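Local coordinates for type IV pilus biogenesis protein PilB (Streptococcus sanguinis, PDB 7B7P) that probably contributes to bacterial adhesion as a minor type IV pilin carrying a von Willebrand factor A-like module with a metal-ion-dependent adhesion site, at residues A[168-176]-A[249-257]; A[286-297]-A[327-338]. All blocks are in the same frame, centred on the assembly; numbering follows the deposited sequence.

Overall arrangement
Contact 1 (168-176 with 249-257) and contact 2 (286-297 with 327-338) lie on the same side of the chain's centre, about 16 Å apart centre to centre, and both mix buried with exposed residues. Contact 1 joins two loops at the end of strand 162-169, beside the magnesium site, and is held by two backbone bonds, with small polar side chains near the metal and a proline packed on the outer side. Contact 2 belongs to a separate four-stranded antiparallel sheet; here strand pairing is combined with tyrosine rings, leucines and a buried arginine. The two meet where T256 N is hydrogen-bonded to N288 OD1 at 2.8 Å, tying the metal-site loop to the small sheet.

Contact 1 of 2, residues A[168-176]-A[249-257]; sequences FDTSGSMDW and NLNPDGVTN
S171 presses its CB against two successive carbonyls of the 249-257 loop, with G254 O and V255 O each 3.3 Å away. One bond further out, OG is turned between backbone N and carbonyl carbon (chi1 67°), which places it 3.7 Å from T256 OG1. It also donates to D169 OD1 at 2.9 Å on the syn side of the carboxylate, and the S171 side chain lies about 3 Å (nearest atoms) from a bound magnesium ion. S171 N meets the same D169 OD1 nearly along the C-O direction, closing an Asx turn. D169, S171 and S173 form the DxSxS signature of a MIDAS; S173 and D284 are known magnesium-binding residues of this protein, and here S173 OG is hydrogen-bonded to D284 OD2. T256, beside S171 and D169, is probably the MIDAS threonine. D169 OD2 rests 3.4 Å from T256 CG2 while accepting hydrogen bonds from T283 OG1 and D284 N. Two nearly straight backbone bonds join the loops: D253 N to T170 O (2.9 Å, 168°) and G172 N to G254 O (3.1 Å). The P252 ring packs across the D175 carboxylate, P252 CG 3.2 Å from D175 OD1, with M174 CB beside P252 CB.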
loop_
_atom_site.group_PDB
_atom_site.type_symbol
_atom_site.label_atom_id
_atom_site.label_comp_id
_atom_site.label_asym_id
_atom_site.label_seq_id
_atom_site.Cartn_x
_atom_site.Cartn_y
_atom_site.Cartn_z
ATOM N N PHE A 168 6.262 1.831 16.175
ATOM C CA PHE A 168 5.285 1.422 17.172
ATOM C C PHE A 168 5.361 2.303 18.410
ATOM O O PHE A 168 6.425 2.452 19.011
ATOM C CB PHE A 168 5.490 -0.046 17.565
ATOM C CG PHE A 168 5.072 -1.047 16.508
ATOM C CD1 PHE A 168 4.379 -0.663 15.375
ATOM C CD2 PHE A 168 5.363 -2.395 16.679
ATOM C CE1 PHE A 168 3.999 -1.594 14.418
ATOM C CE2 PHE A 168 4.991 -3.324 15.741
ATOM C CZ PHE A 168 4.303 -2.934 14.611
ATOM N N ASP A 169 4.215 2.859 18.795
ATOM C CA ASP A 169 4.069 3.574 20.048
ATOM C C ASP A 169 4.388 2.635 21.217
ATOM O O ASP A 169 3.827 1.539 21.321
ATOM C CB ASP A 169 2.631 4.114 20.115
ATOM C CG ASP A 169 2.361 5.043 21.298
ATOM O OD1 ASP A 169 2.966 4.920 22.382
ATOM O OD2 ASP A 169 1.453 5.890 21.157
ATOM N N THR A 170 5.329 3.048 22.071
ATOM C CA THR A 170 5.707 2.306 23.271
ATOM C C THR A 170 5.509 3.151 24.519
ATOM O O THR A 170 6.205 2.960 25.515
ATOM C CB THR A 170 7.157 1.793 23.213
ATOM O OG1 THR A 170 8.088 2.887 23.277
ATOM C CG2 THR A 170 7.437 0.970 21.964
ATOM N N SER A 171 4.539 4.061 24.503
ATOM C CA SER A 171 4.274 4.867 25.685
ATOM C C SER A 171 3.714 4.010 26.840
ATOM O O SER A 171 3.333 2.847 26.673
ATOM C CB SER A 171 3.317 6.007 25.344
ATOM O OG SER A 171 2.036 5.522 25.014
ATOM N N GLY A 172 3.653 4.620 28.028
ATOM C CA GLY A 172 3.225 3.894 29.213
ATOM C C GLY A 172 1.801 3.380 29.134
ATOM O O GLY A 172 1.483 2.329 29.697
ATOM N N SER A 173 0.927 4.097 28.423
ATOM C CA SER A 173 -0.444 3.633 28.231
ATOM C C SER A 173 -0.505 2.240 27.600
ATOM O O SER A 173 -1.526 1.549 27.726
ATOM C CB SER A 173 -1.209 4.654 27.365
ATOM O OG SER A 173 -0.746 4.627 26.019
ATOM N N MET A 174 0.555 1.809 26.917
ATOM C CA MET A 174 0.520 0.511 26.251
ATOM C C MET A 174 0.619 -0.670 27.228
ATOM O O MET A 174 0.560 -1.823 26.785
ATOM C CB MET A 174 1.631 0.425 25.207
ATOM C CG MET A 174 1.433 1.347 24.021
ATOM S SD MET A 174 0.211 0.758 22.866
ATOM C CE MET A 174 1.140 -0.477 21.962
ATOM N N ASP A 175 0.746 -0.408 28.534
ATOM C CA ASP A 175 0.622 -1.448 29.543
ATOM C C ASP A 175 -0.811 -1.694 29.977
ATOM O O ASP A 175 -1.067 -2.702 30.636
ATOM C CB ASP A 175 1.430 -1.102 30.794
ATOM C CG ASP A 175 2.760 -1.779 30.820
ATOM O OD1 ASP A 175 2.917 -2.832 30.141
ATOM O OD2 ASP A 175 3.647 -1.237 31.510
ATOM N N TRP A 176 -1.732 -0.783 29.680
ATOM C CA TRP A 176 -3.123 -1.006 30.036
ATOM C C TRP A 176 -3.797 -1.889 28.993
ATOM O O TRP A 176 -3.224 -2.203 27.948
ATOM C CB TRP A 176 -3.881 0.311 30.166
ATOM C CG TRP A 176 -3.148 1.383 30.862
ATOM C CD1 TRP A 176 -2.273 1.252 31.912
ATOM C CD2 TRP A 176 -3.241 2.786 30.586
ATOM N NE1 TRP A 176 -1.804 2.489 32.293
ATOM C CE2 TRP A 176 -2.383 3.448 31.494
ATOM C CE3 TRP A 176 -3.954 3.546 29.646
ATOM C CZ2 TRP A 176 -2.222 4.838 31.486
ATOM C CZ3 TRP A 176 -3.802 4.925 29.650
ATOM C CH2 TRP A 176 -2.943 5.556 30.565
ATOM N N ASN A 249 12.316 -5.721 25.234
ATOM C CA ASN A 249 11.994 -4.798 24.156
ATOM C C ASN A 249 10.531 -4.359 24.234
ATOM O O ASN A 249 9.695 -5.005 24.875
ATOM C CB ASN A 249 12.263 -5.443 22.801
ATOM C CG ASN A 249 13.719 -5.777 22.600
ATOM O OD1 ASN A 249 14.597 -5.176 23.220
ATOM N ND2 ASN A 249 13.988 -6.731 21.713
ATOM N N LEU A 250 10.233 -3.245 23.555
ATOM C CA LEU A 250 8.879 -2.688 23.490
ATOM C C LEU A 250 8.265 -2.550 24.878
ATOM O O LEU A 250 7.072 -2.777 25.079
ATOM C CB LEU A 250 7.970 -3.534 22.604
ATOM C CG LEU A 250 8.367 -3.771 21.155
ATOM C CD1 LEU A 250 7.589 -4.979 20.641
ATOM C CD2 LEU A 250 8.077 -2.534 20.310
ATOM N N ASN A 251 9.086 -2.197 25.851
ATOM C CA ASN A 251 8.590 -2.076 27.205
ATOM C C ASN A 251 7.861 -0.746 27.371
ATOM O O ASN A 251 8.452 0.308 27.116
ATOM C CB ASN A 251 9.739 -2.192 28.187
ATOM C CG ASN A 251 9.269 -2.329 29.593
ATOM O OD1 ASN A 251 9.504 -1.450 30.422
ATOM N ND2 ASN A 251 8.568 -3.426 29.882
ATOM N N PRO A 252 6.590 -0.745 27.778
ATOM C CA PRO A 252 5.820 0.506 27.780
ATOM C C PRO A 252 6.339 1.476 28.826
ATOM O O PRO A 252 6.534 1.105 29.986
ATOM C CB PRO A 252 4.391 0.046 28.097
ATOM C CG PRO A 252 4.354 -1.395 27.629
ATOM C CD PRO A 252 5.729 -1.927 27.944
ATOM N N ASP A 253 6.563 2.729 28.390
ATOM C CA ASP A 253 7.055 3.825 29.229
ATOM C C ASP A 253 7.173 5.122 28.420
ATOM O O ASP A 253 7.577 5.083 27.256
ATOM C CB ASP A 253 8.415 3.472 29.845
ATOM C CG ASP A 253 8.895 4.515 30.834
ATOM O OD1 ASP A 253 8.220 4.721 31.873
ATOM O OD2 ASP A 253 9.950 5.137 30.566
ATOM N N GLY A 254 6.823 6.263 29.015
ATOM C CA GLY A 254 6.939 7.555 28.346
ATOM C C GLY A 254 5.632 8.092 27.775
ATOM O O GLY A 254 4.540 7.554 27.985
ATOM N N VAL A 255 5.766 9.194 27.030
ATOM C CA VAL A 255 4.642 9.861 26.372
ATOM C C VAL A 255 4.643 9.517 24.879
ATOM O O VAL A 255 5.213 8.506 24.471
ATOM C CB VAL A 255 4.703 11.381 26.615
ATOM C CG1 VAL A 255 4.284 11.692 28.043
ATOM C CG2 VAL A 255 6.115 11.913 26.330
ATOM N N THR A 256 4.003 10.337 24.045
ATOM C CA THR A 256 3.727 9.965 22.657
ATOM C C THR A 256 4.301 11.023 21.716
ATOM O O THR A 256 3.740 12.113 21.582
ATOM C CB THR A 256 2.213 9.779 22.455
ATOM O OG1 THR A 256 1.718 8.851 23.434
ATOM C CG2 THR A 256 1.888 9.246 21.044
ATOM N N ASN A 257 5.402 10.687 21.042
ATOM C CA ASN A 257 6.147 11.602 20.175
ATOM C C ASN A 257 6.202 10.961 18.792
ATOM O O ASN A 257 7.249 10.456 18.365
ATOM C CB ASN A 257 7.549 11.868 20.729
ATOM C CG ASN A 257 8.304 12.992 19.982
ATOM O OD1 ASN A 257 7.929 13.374 18.876
ATOM N ND2 ASN A 257 9.375 13.518 20.602
#

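Contact 2 of 2, residues A[286-297]-A[327-338]; sequences IPNAYLVDSRAL and YEYSRLGYDLYS
The Y290 ring lies over G333, whose CA sits above one face, 3.9 Å from the ring centroid and 17° off its normal, a CH-pi contact. V292 CG1 stands at the edge of this ring, in its plane. With CG set between the backbone N and the carbonyl carbon (chi1 55°), the ring folds back across the neighbouring strand where G333 has no side chain, and its OH is hydrogen-bonded to F314 N. The Y327 ring takes L291 CD2 at its edge, 3.9 Å from Y327 CD1, and Y329 N over one face. On the R331 guanidinium, V292 O and E328 OE2 are both edge partners: R331 NH1 gives V292 O a 2.8 Å hydrogen bond, while R331 NE makes a weak one within its salt bridge to E328. NH1 also forms a salt bridge with D320.

Strands 289-291 and 332-335 run antiparallel at 173° in a small sheet that in sequence lies between strand 276-283 and helix 341-358 of the von Willebrand factor A-like fold, with 289-291 as an outermost strand. Y290 and G333 are the hydrogen-bonded pair, flanked by the non-hydrogen-bonded pairs A289 with Y334 and L291 with L332. The latter four residues share one face, where L291 CD2 meets L332 CD1 at 3.9 Å. V292 N to R331 O and D335 N to N288 O extend the backbone pairing at both ends.

N288 turns its amide toward the turn 335-338: ND2 makes weak hydrogen bonds to D335 O (3.0 Å) and S338 OG (3.1 Å), while OD1 is taken up by T256. Past it, I286 CD1 packs 4.2 Å from S338 CB, and an ordered water donates to I286 O.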
loop_
_atom_site.group_PDB
_atom_site.type_symbol
_atom_site.label_atom_id
_atom_site.label_comp_id
_atom_site.label_asym_id
_atom_site.label_seq_id
_atom_site.Cartn_x
_atom_site.Cartn_y
_atom_site.Cartn_z
ATOM N N ILE A 286 -3.147 10.433 22.220
ATOM C CA ILE A 286 -3.068 11.769 21.640
ATOM C C ILE A 286 -1.605 12.199 21.557
ATOM O O ILE A 286 -0.868 12.089 22.560
ATOM C CB ILE A 286 -3.863 12.751 22.473
ATOM C CG1 ILE A 286 -5.301 12.272 22.699
ATOM C CG2 ILE A 286 -3.792 14.139 21.827
ATOM C CD1 ILE A 286 -5.946 13.041 23.873
ATOM N N PRO A 287 -1.149 12.697 20.415
ATOM C CA PRO A 287 0.195 13.287 20.339
ATOM C C PRO A 287 0.403 14.352 21.406
ATOM O O PRO A 287 -0.410 15.260 21.577
ATOM C CB PRO A 287 0.229 13.892 18.930
ATOM C CG PRO A 287 -0.745 13.089 18.151
ATOM C CD PRO A 287 -1.857 12.756 19.124
ATOM N N ASN A 288 1.500 14.228 22.149
ATOM C CA ASN A 288 1.710 15.176 23.238
ATOM C C ASN A 288 3.188 15.448 23.483
ATOM O O ASN A 288 3.546 15.843 24.597
ATOM C CB ASN A 288 1.072 14.663 24.574
ATOM C CG ASN A 288 1.684 13.351 25.045
ATOM O OD1 ASN A 288 2.486 12.712 24.337
ATOM N ND2 ASN A 288 1.346 12.962 26.257
ATOM N N ALA A 289 4.057 15.196 22.504
ATOM C CA ALA A 289 5.481 15.431 22.678
ATOM C C ALA A 289 6.113 15.720 21.319
ATOM O O ALA A 289 5.627 15.266 20.278
ATOM C CB ALA A 289 6.154 14.229 23.369
ATOM N N TYR A 290 7.211 16.472 21.341
ATOM C CA TYR A 290 7.967 16.807 20.134
ATOM C C TYR A 290 9.374 17.181 20.572
ATOM O O TYR A 290 9.617 17.458 21.748
ATOM C CB TYR A 290 7.295 17.940 19.326
ATOM C CG TYR A 290 7.034 19.210 20.160
ATOM C CD1 TYR A 290 5.868 19.356 20.910
ATOM C CD2 TYR A 290 7.970 20.244 20.205
ATOM C CE1 TYR A 290 5.644 20.495 21.679
ATOM C CE2 TYR A 290 7.758 21.368 20.955
ATOM C CZ TYR A 290 6.607 21.496 21.701
ATOM O OH TYR A 290 6.408 22.632 22.464
ATOM N N LEU A 291 10.314 17.139 19.628
ATOM C CA LEU A 291 11.688 17.563 19.876
ATOM C C LEU A 291 11.966 18.872 19.155
ATOM O O LEU A 291 11.498 19.076 18.034
ATOM C CB LEU A 291 12.691 16.502 19.425
ATOM C CG LEU A 291 12.611 15.249 20.292
ATOM C CD1 LEU A 291 13.571 14.174 19.830
ATOM C CD2 LEU A 291 12.876 15.628 21.720
ATOM N N VAL A 292 12.726 19.769 19.799
ATOM C CA VAL A 292 13.140 20.993 19.131
ATOM C C VAL A 292 14.614 20.894 18.763
ATOM O O VAL A 292 15.395 20.142 19.346
ATOM C CB VAL A 292 12.846 22.272 19.947
ATOM C CG1 VAL A 292 11.349 22.427 20.148
ATOM C CG2 VAL A 292 13.619 22.299 21.280
ATOM N N ASP A 293 14.970 21.631 17.724
ATOM C CA ASP A 293 16.354 21.877 17.368
ATOM C C ASP A 293 17.025 22.707 18.471
ATOM O O ASP A 293 16.376 23.518 19.147
ATOM C CB ASP A 293 16.342 22.599 16.024
ATOM C CG ASP A 293 17.713 22.889 15.456
ATOM O OD1 ASP A 293 18.654 23.266 16.185
ATOM O OD2 ASP A 293 17.816 22.786 14.226
ATOM N N SER A 294 18.336 22.515 18.649
ATOM C CA SER A 294 19.048 23.306 19.665
ATOM C C SER A 294 18.886 24.814 19.435
ATOM O O SER A 294 18.896 25.596 20.395
ATOM C CB SER A 294 20.534 22.943 19.703
ATOM O OG SER A 294 21.121 23.003 18.407
ATOM N N ARG A 295 18.705 25.237 18.179
ATOM C CA ARG A 295 18.449 26.643 17.867
ATOM C C ARG A 295 17.311 27.237 18.690
ATOM O O ARG A 295 17.231 28.468 18.831
ATOM C CB ARG A 295 18.090 26.824 16.380
ATOM C CG ARG A 295 19.241 26.839 15.362
ATOM C CD ARG A 295 18.656 26.611 13.964
ATOM N NE ARG A 295 19.613 26.127 12.977
ATOM C CZ ARG A 295 20.483 26.900 12.325
ATOM N NH1 ARG A 295 20.539 28.216 12.544
ATOM N NH2 ARG A 295 21.310 26.351 11.442
ATOM N N ALA A 296 16.396 26.405 19.188
ATOM C CA ALA A 296 15.223 26.911 19.893
ATOM C C ALA A 296 15.493 27.172 21.367
ATOM O O ALA A 296 14.625 27.751 22.035
ATOM C CB ALA A 296 14.046 25.935 19.749
ATOM N N LEU A 297 16.680 26.790 21.864
ATOM C CA LEU A 297 17.103 27.003 23.252
ATOM C C LEU A 297 17.695 28.406 23.422
ATOM O O LEU A 297 18.907 28.606 23.503
ATOM C CB LEU A 297 18.115 25.943 23.668
ATOM C CG LEU A 297 17.679 24.486 23.548
ATOM C CD1 LEU A 297 18.616 23.566 24.321
ATOM C CD2 LEU A 297 16.248 24.353 24.029
ATOM N N TYR A 327 18.472 12.513 21.342
ATOM C CA TYR A 327 17.502 12.960 22.323
ATOM C C TYR A 327 18.220 13.700 23.447
ATOM O O TYR A 327 19.315 13.309 23.857
ATOM C CB TYR A 327 16.714 11.762 22.898
ATOM C CG TYR A 327 15.866 12.173 24.063
ATOM C CD1 TYR A 327 14.779 13.015 23.874
ATOM C CD2 TYR A 327 16.189 11.791 25.367
ATOM C CE1 TYR A 327 14.002 13.437 24.945
ATOM C CE2 TYR A 327 15.413 12.208 26.444
ATOM C CZ TYR A 327 14.316 13.030 26.210
ATOM O OH TYR A 327 13.541 13.467 27.245
ATOM N N GLU A 328 17.597 14.760 23.948
ATOM C CA GLU A 328 18.021 15.417 25.175
ATOM C C GLU A 328 16.774 15.940 25.854
ATOM O O GLU A 328 15.893 16.481 25.180
ATOM C CB GLU A 328 18.971 16.611 24.942
ATOM C CG GLU A 328 20.248 16.337 24.156
ATOM C CD GLU A 328 20.942 17.648 23.770
ATOM O OE1 GLU A 328 21.008 18.539 24.640
ATOM O OE2 GLU A 328 21.371 17.809 22.604
ATOM N N TYR A 329 16.719 15.821 27.182
ATOM C CA TYR A 329 15.541 16.296 27.899
ATOM C C TYR A 329 15.317 17.797 27.685
ATOM O O TYR A 329 14.168 18.262 27.648
ATOM C CB TYR A 329 15.646 15.965 29.398
ATOM C CG TYR A 329 14.496 16.572 30.170
ATOM C CD1 TYR A 329 13.236 15.975 30.158
ATOM C CD2 TYR A 329 14.646 17.785 30.851
ATOM C CE1 TYR A 329 12.162 16.552 30.827
ATOM C CE2 TYR A 329 13.584 18.364 31.520
ATOM C CZ TYR A 329 12.342 17.738 31.506
ATOM O OH TYR A 329 11.275 18.305 32.170
ATOM N N SER A 330 16.391 18.575 27.525
ATOM C CA SER A 330 16.203 20.007 27.334
ATOM C C SER A 330 15.539 20.338 26.000
ATOM O O SER A 330 15.032 21.449 25.828
ATOM C CB SER A 330 17.542 20.739 27.436
ATOM O OG SER A 330 18.512 20.078 26.654
ATOM N N ARG A 331 15.528 19.420 25.040
ATOM C CA ARG A 331 14.913 19.739 23.760
ATOM C C ARG A 331 13.473 19.230 23.638
ATOM O O ARG A 331 12.872 19.346 22.561
ATOM C CB ARG A 331 15.799 19.217 22.641
ATOM C CG ARG A 331 17.118 19.985 22.606
ATOM C CD ARG A 331 17.904 19.775 21.337
ATOM N NE ARG A 331 18.411 18.419 21.251
ATOM C CZ ARG A 331 17.827 17.441 20.545
ATOM N NH1 ARG A 331 16.709 17.666 19.847
ATOM N NH2 ARG A 331 18.376 16.242 20.496
ATOM N N LEU A 332 12.882 18.755 24.738
ATOM C CA LEU A 332 11.631 18.012 24.713
ATOM C C LEU A 332 10.479 18.942 25.044
ATOM O O LEU A 332 10.440 19.535 26.123
ATOM C CB LEU A 332 11.664 16.842 25.704
ATOM C CG LEU A 332 10.394 15.980 25.774
ATOM C CD1 LEU A 332 10.231 15.150 24.506
ATOM C CD2 LEU A 332 10.373 15.057 27.005
ATOM N N GLY A 333 9.539 19.073 24.115
ATOM C CA GLY A 333 8.232 19.618 24.445
ATOM C C GLY A 333 7.312 18.459 24.789
ATOM O O GLY A 333 7.360 17.411 24.153
ATOM N N TYR A 334 6.496 18.637 25.830
ATOM C CA TYR A 334 5.583 17.567 26.215
ATOM C C TYR A 334 4.533 18.074 27.188
ATOM O O TYR A 334 4.736 19.066 27.886
ATOM C CB TYR A 334 6.314 16.397 26.845
ATOM C CG TYR A 334 6.912 16.724 28.179
ATOM C CD1 TYR A 334 8.112 17.427 28.257
ATOM C CD2 TYR A 334 6.302 16.321 29.357
ATOM C CE1 TYR A 334 8.697 17.731 29.485
ATOM C CE2 TYR A 334 6.876 16.611 30.597
ATOM C CZ TYR A 334 8.080 17.327 30.648
ATOM O OH TYR A 334 8.685 17.636 31.843
ATOM N N ASP A 335 3.424 17.336 27.247
ATOM C CA ASP A 335 2.322 17.588 28.172
ATOM C C ASP A 335 1.856 16.234 28.716
ATOM O O ASP A 335 1.220 15.449 27.997
ATOM C CB ASP A 335 1.195 18.328 27.462
ATOM C CG ASP A 335 -0.078 18.371 28.264
ATOM O OD1 ASP A 335 -0.002 18.188 29.486
ATOM O OD2 ASP A 335 -1.153 18.641 27.676
ATOM N N LEU A 336 2.172 15.957 29.983
ATOM C CA LEU A 336 1.817 14.664 30.576
ATOM C C LEU A 336 0.312 14.431 30.638
ATOM O O LEU A 336 -0.120 13.287 30.680
ATOM C CB LEU A 336 2.399 14.533 31.989
ATOM C CG LEU A 336 3.926 14.589 32.101
ATOM C CD1 LEU A 336 4.369 14.927 33.531
ATOM C CD2 LEU A 336 4.511 13.284 31.664
ATOM N N TYR A 337 -0.497 15.473 30.644
ATOM C CA TYR A 337 -1.940 15.309 30.757
ATOM C C TYR A 337 -2.675 15.334 29.426
ATOM O O TYR A 337 -3.893 15.131 29.418
ATOM C CB TYR A 337 -2.498 16.392 31.675
ATOM C CG TYR A 337 -1.913 16.265 33.060
ATOM C CD1 TYR A 337 -2.246 15.190 33.871
ATOM C CD2 TYR A 337 -0.980 17.179 33.527
ATOM C CE1 TYR A 337 -1.704 15.053 35.133
ATOM C CE2 TYR A 337 -0.432 17.057 34.784
ATOM C CZ TYR A 337 -0.796 15.989 35.587
ATOM O OH TYR A 337 -0.251 15.858 36.837
ATOM N N SER A 338 -1.973 15.578 28.307
ATOM C CA SER A 338 -2.562 15.594 26.958
ATOM C C SER A 338 -3.825 16.443 26.879
ATOM O O SER A 338 -4.820 16.042 26.275
ATOM C CB SER A 338 -2.844 14.175 26.451
ATOM O OG SER A 338 -1.738 13.306 26.685
HETATM O O HOH W 1 -1.296 11.314 25.242
#